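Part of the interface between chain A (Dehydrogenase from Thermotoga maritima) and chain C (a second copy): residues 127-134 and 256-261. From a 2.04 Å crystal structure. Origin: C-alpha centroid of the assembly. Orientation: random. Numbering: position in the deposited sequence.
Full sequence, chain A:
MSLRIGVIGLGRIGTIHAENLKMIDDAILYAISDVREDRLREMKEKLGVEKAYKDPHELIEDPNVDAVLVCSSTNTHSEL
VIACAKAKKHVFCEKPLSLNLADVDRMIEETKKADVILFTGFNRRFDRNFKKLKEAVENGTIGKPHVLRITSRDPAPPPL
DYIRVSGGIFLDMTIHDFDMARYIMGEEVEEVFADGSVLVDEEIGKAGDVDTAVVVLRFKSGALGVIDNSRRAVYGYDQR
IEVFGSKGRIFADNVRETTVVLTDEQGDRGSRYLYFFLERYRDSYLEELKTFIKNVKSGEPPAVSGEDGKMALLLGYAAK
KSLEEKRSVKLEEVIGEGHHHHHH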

# COMPACT_ATOMS: atom_id res chain seq x y z
N ASP A 127 -19.78 -9.58 -5.80
CA ASP A 127 -18.47 -9.43 -5.14
C ASP A 127 -18.46 -8.15 -4.28
O ASP A 127 -18.80 -7.06 -4.76
CB ASP A 127 -17.37 -9.38 -6.24
CG ASP A 127 -15.96 -9.12 -5.69
OD1 ASP A 127 -15.69 -8.00 -5.19
OD2 ASP A 127 -15.08 -10.01 -5.81
N ARG A 128 -18.14 -8.26 -2.99
CA ARG A 128 -18.29 -7.08 -2.15
C ARG A 128 -17.46 -5.87 -2.63
O ARG A 128 -17.90 -4.74 -2.46
CB ARG A 128 -17.95 -7.36 -0.67
CG ARG A 128 -16.52 -7.79 -0.47
CD ARG A 128 -16.27 -8.45 0.89
NE ARG A 128 -16.07 -7.46 1.95
CZ ARG A 128 -16.99 -7.14 2.86
NH1 ARG A 128 -16.70 -6.22 3.79
NH2 ARG A 128 -18.19 -7.73 2.86
N ASN A 129 -16.28 -6.10 -3.23
CA ASN A 129 -15.48 -4.99 -3.73
C ASN A 129 -16.04 -4.31 -4.98
O ASN A 129 -16.09 -3.09 -5.06
CB ASN A 129 -14.05 -5.49 -3.96
CG ASN A 129 -13.46 -6.11 -2.70
OD1 ASN A 129 -13.50 -5.48 -1.67
ND2 ASN A 129 -12.99 -7.34 -2.77
N PHE A 130 -16.44 -5.10 -5.98
CA PHE A 130 -17.02 -4.54 -7.21
C PHE A 130 -18.33 -3.80 -6.98
O PHE A 130 -18.64 -2.75 -7.59
CB PHE A 130 -17.22 -5.66 -8.23
CG PHE A 130 -15.94 -6.45 -8.56
CD1 PHE A 130 -14.67 -5.85 -8.46
CD2 PHE A 130 -16.02 -7.76 -9.04
CE1 PHE A 130 -13.51 -6.55 -8.80
CE2 PHE A 130 -14.85 -8.51 -9.36
CZ PHE A 130 -13.59 -7.91 -9.23
N LYS A 131 -19.16 -4.41 -6.14
CA LYS A 131 -20.42 -3.77 -5.72
C LYS A 131 -20.23 -2.40 -5.06
O LYS A 131 -20.94 -1.45 -5.35
CB LYS A 131 -21.16 -4.71 -4.76
CG LYS A 131 -22.53 -4.19 -4.28
CD LYS A 131 -23.35 -5.42 -3.81
CE LYS A 131 -24.37 -5.08 -2.72
NZ LYS A 131 -25.12 -3.86 -3.01
N LYS A 132 -19.30 -2.32 -4.13
CA LYS A 132 -19.02 -1.06 -3.48
C LYS A 132 -18.55 -0.02 -4.50
O LYS A 132 -18.93 1.15 -4.44
CB LYS A 132 -17.99 -1.27 -2.35
CG LYS A 132 -17.49 0.03 -1.78
CD LYS A 132 -18.11 0.46 -0.43
CE LYS A 132 -19.51 -0.02 -0.19
NZ LYS A 132 -20.05 0.65 1.05
N LEU A 133 -17.74 -0.46 -5.47
CA LEU A 133 -17.26 0.45 -6.50
C LEU A 133 -18.44 0.91 -7.39
O LEU A 133 -18.57 2.09 -7.70
CB LEU A 133 -16.18 -0.22 -7.37
CG LEU A 133 -15.54 0.68 -8.43
CD1 LEU A 133 -14.06 0.34 -8.68
CD2 LEU A 133 -16.33 0.63 -9.74
N LYS A 134 -19.29 -0.03 -7.80
CA LYS A 134 -20.48 0.33 -8.59
C LYS A 134 -21.34 1.38 -7.87
O LYS A 134 -21.79 2.35 -8.50
CB LYS A 134 -21.31 -0.92 -8.93
CG LYS A 134 -22.55 -0.68 -9.84
CD LYS A 134 -23.76 -0.44 -8.95
CE LYS A 134 -25.06 -0.28 -9.76
NZ LYS A 134 -24.88 0.55 -11.00
N ARG C 256 -9.48 -4.02 6.25
CA ARG C 256 -10.39 -2.98 5.75
C ARG C 256 -11.70 -3.61 5.24
O ARG C 256 -11.73 -4.76 4.82
CB ARG C 256 -9.78 -2.19 4.58
CG ARG C 256 -8.33 -1.67 4.72
CD ARG C 256 -8.15 -0.81 5.94
NE ARG C 256 -6.81 -0.17 5.94
CZ ARG C 256 -5.68 -0.76 6.33
NH1 ARG C 256 -5.66 -2.03 6.74
NH2 ARG C 256 -4.55 -0.08 6.33
N GLU C 257 -12.77 -2.84 5.23
CA GLU C 257 -14.04 -3.36 4.77
C GLU C 257 -13.93 -3.90 3.30
O GLU C 257 -14.53 -4.90 2.96
CB GLU C 257 -15.05 -2.22 4.90
CG GLU C 257 -16.41 -2.37 4.27
CD GLU C 257 -17.10 -0.97 4.11
OE1 GLU C 257 -16.68 -0.11 3.27
OE2 GLU C 257 -18.07 -0.72 4.85
N THR C 258 -13.11 -3.25 2.47
CA THR C 258 -13.19 -3.47 1.03
C THR C 258 -11.77 -3.21 0.48
O THR C 258 -10.90 -2.72 1.21
CB THR C 258 -14.20 -2.42 0.57
OG1 THR C 258 -15.48 -2.98 0.26
CG2 THR C 258 -13.70 -1.44 -0.28
N THR C 259 -11.52 -3.57 -0.78
CA THR C 259 -10.26 -3.24 -1.45
C THR C 259 -10.38 -1.99 -2.33
O THR C 259 -9.51 -1.72 -3.17
CB THR C 259 -9.77 -4.44 -2.33
OG1 THR C 259 -10.72 -4.69 -3.37
CG2 THR C 259 -9.63 -5.67 -1.50
N VAL C 260 -11.45 -1.23 -2.15
CA VAL C 260 -11.69 -0.09 -3.00
C VAL C 260 -10.89 1.13 -2.51
O VAL C 260 -10.72 1.32 -1.29
CB VAL C 260 -13.18 0.24 -3.03
CG1 VAL C 260 -13.47 1.48 -3.89
CG2 VAL C 260 -14.00 -1.00 -3.52
N VAL C 261 -10.36 1.89 -3.45
CA VAL C 261 -9.59 3.09 -3.18
C VAL C 261 -10.18 4.20 -4.08
O VAL C 261 -10.28 4.07 -5.31
CB VAL C 261 -8.09 2.90 -3.51
CG1 VAL C 261 -7.30 4.29 -3.44
CG2 VAL C 261 -7.44 1.85 -2.57

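The contact sets the first turns of a helix in chain A against a loop in chain C that runs into a strand, and its hydrogen bonds follow a simple rule: side chains on the helix meet backbone groups on the loop. The helix start is capped. Asp A127, chi1 t, turns its carboxylate back over the first turn, where Asp A127 OD1 accepts from Phe A130 N at 3.1 Å and, weakly, from Asn A129 N at 2.8 Å. This N-cap satisfies amides that have no helical carbonyl before them, in the turn that carries Arg A128 and Asn A129. Asp A127 itself does not touch chain C.

Asn A129 gives the most area to the contact. Its CA-to-CB bond points sideways, but chi1 in the m well (-56°) and chi2 of -52° bring the amide end to the loop, where Asn A129 OD1 accepts from Thr C259 N at 2.9 Å with an N-H...O angle of 159°. A short side chain suffices here because the backbones run close: Asn A129 CA and Thr C258 CA, the nearest such pair, are 5.5 Å apart. The Thr C259 hydroxyl also lies close, with Thr C259 OG1 3.4 Å from Asn A129 OD1, yet the angle is poor and no hydrogen bond forms. With chi1 at p, that OG1 is instead satisfied elsewhere in the structure.

Arg A128 solves a longer reach. Its CA-to-CB bond points toward chain C, and the p, t, m sequence of chi1 to chi3 delivers the guanidinium edge-on to the carbonyl of Glu C257. Arg A128 NH1 donates to Glu C257 O at 2.7 Å and 150°; Arg A128 NE adds a weak bond to the same Glu C257 O at 3.2 Å and 132°. The oxygen lies near the guanidinium plane, as in-plane N-H donors require, and the difference in angle shows that NH1 is the better aligned of the two.

One turn after Arg A128, Lys A132 also points its CA-to-CB bond toward the loop. Its chain bends through off-well values, chi2 at 102° and chi3 at -29°. Lys A132 NZ ends 4.1 Å from Glu C257 OE1, opposite charges near each other but beyond a salt bridge. The methylenes make contacts as well: Lys A132 CG packs 4.0 Å from Val C260 CG2, and Lys A132 CB lies 4.0 Å from Thr C258 OG1. That hydroxyl belongs to a threonine with chi1 off its wells at -105°, and it makes no hydrogen bond across the contact.

Val C260, at the start of the strand, supplies the apolar element. Its CA-to-CB bond points toward the helix, and with chi1 t Val C260 CG2 settles against the helix backbone, 3.3 Å from Asn A129 O. Asn A129 O already accepts from Leu A133 N at 3.1 Å, so the methyl covers a satisfied helical bond. Leu A133 CB, 4.5 Å from the same Val C260 CG2, adds a looser apolar contact.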